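Local coordinates for protein molybdopterin adenylyltransferase (Pyrococcus furiosus, PDB 4LHB) that adenylylates molybdopterin with ATP, a step in the biosynthesis of the molybdenum cofactor, and works as a homohexamer, at residues C[65-70]-C[82-87]; C[155-160]-C[171-176]. All coordinates share one frame; numbering follows the deposited sequence.

Following the chain from its N terminus, strand 64-71 at one edge of the sheet comes first. Interaction 1 closes the short loop that brings helix 75-87 back against it, before the chain goes on to strand 92-96. Interaction 2 comes later in the chain: strand 153-159, well inside the sheet, runs out, and helix 163-184 folds back over it. The two loops follow in series and neither nest nor cross. Their helices cover opposite faces of the same sheet. The centres of interactions 1 and 2 are about 16 Å apart. Leu82 and Val156 join them, since Leu82 CD1 of helix 75-87 packs 4.1 Å from Val156 CG2, beneath that helix.

Interaction 1. Residues C[65-70]-C[82-87]; sequences HVYYKI and LFEAIK
Glu84 and Ala85 of helix 75-87 meet the side chain of Tyr67 on strand 64-71, the first by its carboxylate and the second against a ring face. Glu84 runs out extended beyond CG, and its OE2 takes a very short hydrogen bond, 2.5 Å, from Tyr67 OH. This oxygen lies at the edge of the phenol ring, in its plane, although the carboxylate as a whole is turned 67° against the ring. Lys69 NZ makes a long salt bridge, 3.6 Å, to the same Glu84 OE2. The other oxygen, OE1, pairs with Lys87 of the second subunit, so the carboxylate probably draws together positive charges of two chains, Lys69 and that lysine. Next comes Ala85, whose backbone N sits over the ring centre, 3.7 Å above the plane of Tyr67. Its CB gives a CH-pi contact 4.2 Å from the Tyr67 ring centroid. With CG anti to the backbone N (chi1 -173°), the tyrosine lies along the helix flank and reaches Glu84. A phenylalanine in place of Tyr67 would probably leave OE2 with no more than the long lysine bridge here, and the carboxylate freer to turn. Segments 65-70 and 82-87 run nearly antiparallel, at 162°, as in the first half of a beta-alpha-beta crossover, here leading over strand 32-38 to strand 92-96.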
loop_
_atom_site.group_PDB
_atom_site.type_symbol
_atom_site.label_atom_id
_atom_site.label_comp_id
_atom_site.label_asym_id
_atom_site.label_seq_id
_atom_site.Cartn_x
_atom_site.Cartn_y
_atom_site.Cartn_z
ATOM N N HIS C 65 -15.237 7.255 31.615
ATOM C CA HIS C 65 -13.873 7.732 31.302
ATOM C C HIS C 65 -12.894 6.898 32.006
ATOM O O HIS C 65 -12.939 6.872 33.206
ATOM C CB HIS C 65 -13.736 9.150 31.803
ATOM C CG HIS C 65 -12.353 9.738 31.675
ATOM N ND1 HIS C 65 -11.518 9.451 30.640
ATOM C CD2 HIS C 65 -11.692 10.668 32.462
ATOM C CE1 HIS C 65 -10.393 10.160 30.780
ATOM N NE2 HIS C 65 -10.503 10.899 31.891
ATOM N N VAL C 66 -11.999 6.198 31.306
ATOM C CA VAL C 66 -11.018 5.327 31.990
ATOM C C VAL C 66 -9.540 5.708 31.819
ATOM O O VAL C 66 -8.676 5.048 32.374
ATOM C CB VAL C 66 -11.183 3.851 31.557
ATOM C CG1 VAL C 66 -12.582 3.373 31.894
ATOM C CG2 VAL C 66 -10.879 3.666 30.062
ATOM N N TYR C 67 -9.233 6.752 31.060
ATOM C CA TYR C 67 -7.828 7.067 30.720
ATOM C C TYR C 67 -7.683 8.421 30.098
ATOM O O TYR C 67 -8.436 8.774 29.208
ATOM C CB TYR C 67 -7.272 6.044 29.728
ATOM C CG TYR C 67 -5.793 6.171 29.449
ATOM C CD1 TYR C 67 -4.888 5.378 30.120
ATOM C CD2 TYR C 67 -5.289 7.087 28.501
ATOM C CE1 TYR C 67 -3.529 5.477 29.870
ATOM C CE2 TYR C 67 -3.944 7.200 28.265
ATOM C CZ TYR C 67 -3.063 6.380 28.951
ATOM O OH TYR C 67 -1.691 6.423 28.715
ATOM N N TYR C 68 -6.672 9.149 30.553
ATOM C CA TYR C 68 -6.260 10.444 29.970
ATOM C C TYR C 68 -4.713 10.644 30.062
ATOM O O TYR C 68 -4.088 10.239 31.051
ATOM C CB TYR C 68 -6.989 11.573 30.646
ATOM C CG TYR C 68 -6.502 12.934 30.297
ATOM C CD1 TYR C 68 -6.539 13.395 29.010
ATOM C CD2 TYR C 68 -6.033 13.790 31.287
ATOM C CE1 TYR C 68 -6.109 14.675 28.690
ATOM C CE2 TYR C 68 -5.582 15.062 30.989
ATOM C CZ TYR C 68 -5.617 15.505 29.692
ATOM O OH TYR C 68 -5.204 16.785 29.429
ATOM N N LYS C 69 -4.110 11.210 29.004
ATOM C CA LYS C 69 -2.686 11.500 28.989
ATOM C C LYS C 69 -2.353 12.523 27.933
ATOM O O LYS C 69 -3.003 12.546 26.872
ATOM C CB LYS C 69 -1.879 10.250 28.756
ATOM C CG LYS C 69 -0.383 10.487 28.895
ATOM C CD LYS C 69 0.344 9.300 29.514
ATOM C CE LYS C 69 1.830 9.161 29.120
ATOM N NZ LYS C 69 2.223 7.710 29.200
ATOM N N ILE C 70 -1.382 13.406 28.242
ATOM C CA ILE C 70 -0.917 14.427 27.284
ATOM C C ILE C 70 0.391 13.874 26.870
ATOM O O ILE C 70 1.186 13.527 27.730
ATOM C CB ILE C 70 -0.648 15.799 27.912
ATOM C CG1 ILE C 70 -1.813 16.189 28.825
ATOM C CG2 ILE C 70 -0.456 16.884 26.844
ATOM C CD1 ILE C 70 -2.297 17.634 28.634
ATOM N N LEU C 82 -2.164 5.026 23.349
ATOM C CA LEU C 82 -3.272 4.326 22.753
ATOM C C LEU C 82 -3.426 2.962 23.389
ATOM O O LEU C 82 -4.516 2.567 23.732
ATOM C CB LEU C 82 -3.040 4.188 21.245
ATOM C CG LEU C 82 -4.065 3.358 20.490
ATOM C CD1 LEU C 82 -5.430 3.986 20.715
ATOM C CD2 LEU C 82 -3.760 3.216 19.003
ATOM N N PHE C 83 -2.345 2.233 23.574
ATOM C CA PHE C 83 -2.491 0.867 24.060
ATOM C C PHE C 83 -2.658 0.789 25.571
ATOM O O PHE C 83 -3.173 -0.192 26.082
ATOM C CB PHE C 83 -1.427 -0.058 23.465
ATOM C CG PHE C 83 -1.740 -0.403 22.037
ATOM C CD1 PHE C 83 -2.738 -1.285 21.754
ATOM C CD2 PHE C 83 -1.166 0.288 20.999
ATOM C CE1 PHE C 83 -3.122 -1.540 20.451
ATOM C CE2 PHE C 83 -1.511 0.027 19.696
ATOM C CZ PHE C 83 -2.520 -0.883 19.417
ATOM N N GLU C 84 -2.254 1.820 26.284
ATOM C CA GLU C 84 -2.588 1.898 27.687
ATOM C C GLU C 84 -4.104 2.165 27.859
ATOM O O GLU C 84 -4.736 1.557 28.684
ATOM C CB GLU C 84 -1.786 2.997 28.389
ATOM C CG GLU C 84 -0.385 2.595 28.802
ATOM C CD GLU C 84 0.322 3.664 29.632
ATOM O OE1 GLU C 84 1.208 3.267 30.377
ATOM O OE2 GLU C 84 0.022 4.873 29.534
ATOM N N ALA C 85 -4.642 3.096 27.092
ATOM C CA ALA C 85 -6.063 3.337 27.077
ATOM C C ALA C 85 -6.785 2.006 26.822
ATOM O O ALA C 85 -7.703 1.627 27.548
ATOM C CB ALA C 85 -6.438 4.386 26.015
ATOM N N ILE C 86 -6.322 1.265 25.823
ATOM C CA ILE C 86 -6.945 0.025 25.494
ATOM C C ILE C 86 -6.777 -0.993 26.621
ATOM O O ILE C 86 -7.698 -1.711 26.915
ATOM C CB ILE C 86 -6.473 -0.514 24.135
ATOM C CG1 ILE C 86 -6.974 0.364 23.001
ATOM C CG2 ILE C 86 -6.972 -1.919 23.882
ATOM C CD1 ILE C 86 -6.274 0.083 21.679
ATOM N N LYS C 87 -5.609 -1.094 27.228
ATOM C CA LYS C 87 -5.413 -2.097 28.281
ATOM C C LYS C 87 -6.304 -1.765 29.468
ATOM O O LYS C 87 -6.829 -2.659 30.098
ATOM C CB LYS C 87 -3.971 -2.201 28.770
ATOM C CG LYS C 87 -3.703 -3.478 29.556
ATOM C CD LYS C 87 -2.544 -3.329 30.516
ATOM C CE LYS C 87 -2.334 -4.584 31.366
ATOM N NZ LYS C 87 -1.179 -5.429 30.945
#

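Interaction 2. Residues C[155-160]-C[171-176]; sequences VVFSLP and EIIKSE
The C-terminal helix 163-184 folds back along the strand that precedes it, 153-159, and Ile173 is the residue it sets down on Phe157 and Leu159. Phe157 offers a ring face. Ile173 CG1 sits over the centre of that ring, 3.8 Å from its centroid and 10° off the normal, a nearly perpendicular CH-pi contact. The isoleucine spreads over the ring, the two side chains passing in opposite senses: its CG2 approaches Phe157 CE2 at 3.9 Å, while its CD1 is 4.0 Å from Phe157 CG. The first torsion of Ile173 places both branches over the ring, with CG1 anti to the carbonyl carbon (chi1 -60°) and CG2 anti to the backbone N. CD1 then goes on to Leu159, meeting it tip to tip, Ile173 CD1 to Leu159 CD1 4.2 Å. Strand 153-159 is an inner strand of the mixed sheet of this MoaB/Mog-family domain, parallel to strand 92-96 on one flank and antiparallel to 143-148 on the other. Phe157 and Leu159 point from it toward helix 163-184, and all three residues of the contact are buried. Phe121 of helix 121-133 also joins this layer; its ring meets that of Phe157, and Leu159 touches it as well. Farther along the helix, Ser175 OG donates a hydrogen bond to Glu176 OE1, 2.7 Å long, arriving from above the carboxylate plane and 42° out of it. The helix flank carrying these two residues packs on Tyr135 of the third subunit, whose hydroxyl is hydrogen-bonded to Glu171, and Ile172 reaches Val138 of that same subunit.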
loop_
_atom_site.group_PDB
_atom_site.type_symbol
_atom_site.label_atom_id
_atom_site.label_comp_id
_atom_site.label_asym_id
_atom_site.label_seq_id
_atom_site.Cartn_x
_atom_site.Cartn_y
_atom_site.Cartn_z
ATOM N N VAL C 155 -12.565 1.464 18.885
ATOM C CA VAL C 155 -12.880 2.447 17.871
ATOM C C VAL C 155 -11.995 3.605 18.231
ATOM O O VAL C 155 -11.970 4.016 19.394
ATOM C CB VAL C 155 -14.374 2.903 17.888
ATOM C CG1 VAL C 155 -14.655 3.992 16.843
ATOM C CG2 VAL C 155 -15.279 1.711 17.621
ATOM N N VAL C 156 -11.282 4.135 17.243
ATOM C CA VAL C 156 -10.376 5.253 17.483
ATOM C C VAL C 156 -10.774 6.387 16.558
ATOM O O VAL C 156 -10.987 6.173 15.384
ATOM C CB VAL C 156 -8.875 4.851 17.253
ATOM C CG1 VAL C 156 -7.937 6.044 17.567
ATOM C CG2 VAL C 156 -8.551 3.570 18.044
ATOM N N PHE C 157 -10.973 7.556 17.142
ATOM C CA PHE C 157 -11.256 8.760 16.439
ATOM C C PHE C 157 -9.996 9.646 16.637
ATOM O O PHE C 157 -9.459 9.773 17.774
ATOM C CB PHE C 157 -12.463 9.462 17.102
ATOM C CG PHE C 157 -13.762 8.717 16.975
ATOM C CD1 PHE C 157 -14.540 8.831 15.830
ATOM C CD2 PHE C 157 -14.228 7.922 18.013
ATOM C CE1 PHE C 157 -15.732 8.120 15.725
ATOM C CE2 PHE C 157 -15.434 7.240 17.912
ATOM C CZ PHE C 157 -16.171 7.320 16.774
ATOM N N SER C 158 -9.541 10.276 15.567
ATOM C CA SER C 158 -8.431 11.208 15.685
ATOM C C SER C 158 -8.856 12.518 15.138
ATOM O O SER C 158 -9.228 12.647 13.976
ATOM C CB SER C 158 -7.170 10.681 14.984
ATOM O OG SER C 158 -6.710 9.578 15.755
ATOM N N LEU C 159 -8.799 13.503 16.021
ATOM C CA LEU C 159 -9.307 14.831 15.764
ATOM C C LEU C 159 -8.181 15.852 15.769
ATOM O O LEU C 159 -7.139 15.594 16.367
ATOM C CB LEU C 159 -10.285 15.168 16.888
ATOM C CG LEU C 159 -11.430 14.198 17.145
ATOM C CD1 LEU C 159 -12.179 14.712 18.381
ATOM C CD2 LEU C 159 -12.331 14.141 15.925
ATOM N N PRO C 160 -8.391 16.994 15.095
ATOM C CA PRO C 160 -7.447 18.102 15.197
ATOM C C PRO C 160 -7.404 18.661 16.588
ATOM O O PRO C 160 -8.154 18.239 17.459
ATOM C CB PRO C 160 -7.996 19.165 14.231
ATOM C CG PRO C 160 -8.838 18.410 13.265
ATOM C CD PRO C 160 -9.371 17.211 14.007
ATOM N N GLU C 171 -19.702 16.526 18.150
ATOM C CA GLU C 171 -21.067 16.394 17.697
ATOM C C GLU C 171 -21.240 14.997 17.031
ATOM O O GLU C 171 -22.217 14.271 17.273
ATOM C CB GLU C 171 -21.392 17.502 16.699
ATOM C CG GLU C 171 -22.225 18.687 17.186
ATOM C CD GLU C 171 -22.985 19.342 16.008
ATOM O OE1 GLU C 171 -23.721 18.617 15.274
ATOM O OE2 GLU C 171 -22.845 20.578 15.800
ATOM N N ILE C 172 -20.246 14.613 16.219
ATOM C CA ILE C 172 -20.364 13.418 15.375
ATOM C C ILE C 172 -20.197 12.149 16.181
ATOM O O ILE C 172 -20.943 11.183 16.005
ATOM C CB ILE C 172 -19.435 13.491 14.131
ATOM C CG1 ILE C 172 -19.756 14.747 13.313
ATOM C CG2 ILE C 172 -19.604 12.280 13.235
ATOM C CD1 ILE C 172 -18.675 15.113 12.324
ATOM N N ILE C 173 -19.248 12.151 17.094
ATOM C CA ILE C 173 -19.028 10.986 17.952
ATOM C C ILE C 173 -20.244 10.715 18.841
ATOM O O ILE C 173 -20.720 9.582 18.885
ATOM C CB ILE C 173 -17.744 11.153 18.797
ATOM C CG1 ILE C 173 -16.530 11.304 17.868
ATOM C CG2 ILE C 173 -17.520 9.972 19.751
ATOM C CD1 ILE C 173 -15.390 12.084 18.476
ATOM N N LYS C 174 -20.730 11.759 19.537
ATOM C CA LYS C 174 -21.956 11.701 20.332
ATOM C C LYS C 174 -23.114 11.141 19.498
ATOM O O LYS C 174 -23.840 10.283 19.959
ATOM C CB LYS C 174 -22.344 13.082 20.893
ATOM C CG LYS C 174 -21.357 13.680 21.912
ATOM C CD LYS C 174 -21.924 13.928 23.324
ATOM C CE LYS C 174 -22.895 15.127 23.441
ATOM N NZ LYS C 174 -22.338 16.468 23.076
ATOM N N SER C 175 -23.279 11.593 18.264
ATOM C CA SER C 175 -24.334 11.047 17.417
ATOM C C SER C 175 -24.123 9.584 16.987
ATOM O O SER C 175 -25.122 8.841 16.851
ATOM C CB SER C 175 -24.528 11.937 16.220
ATOM O OG SER C 175 -25.418 11.376 15.305
ATOM N N GLU C 176 -22.865 9.116 16.834
ATOM C CA GLU C 176 -22.669 7.799 16.207
ATOM C C GLU C 176 -21.941 6.756 16.993
ATOM O O GLU C 176 -21.863 5.589 16.554
ATOM C CB GLU C 176 -22.022 7.939 14.852
ATOM C CG GLU C 176 -22.733 8.937 13.958
ATOM C CD GLU C 176 -24.167 8.528 13.683
ATOM O OE1 GLU C 176 -25.018 9.408 13.517
ATOM O OE2 GLU C 176 -24.431 7.317 13.611
#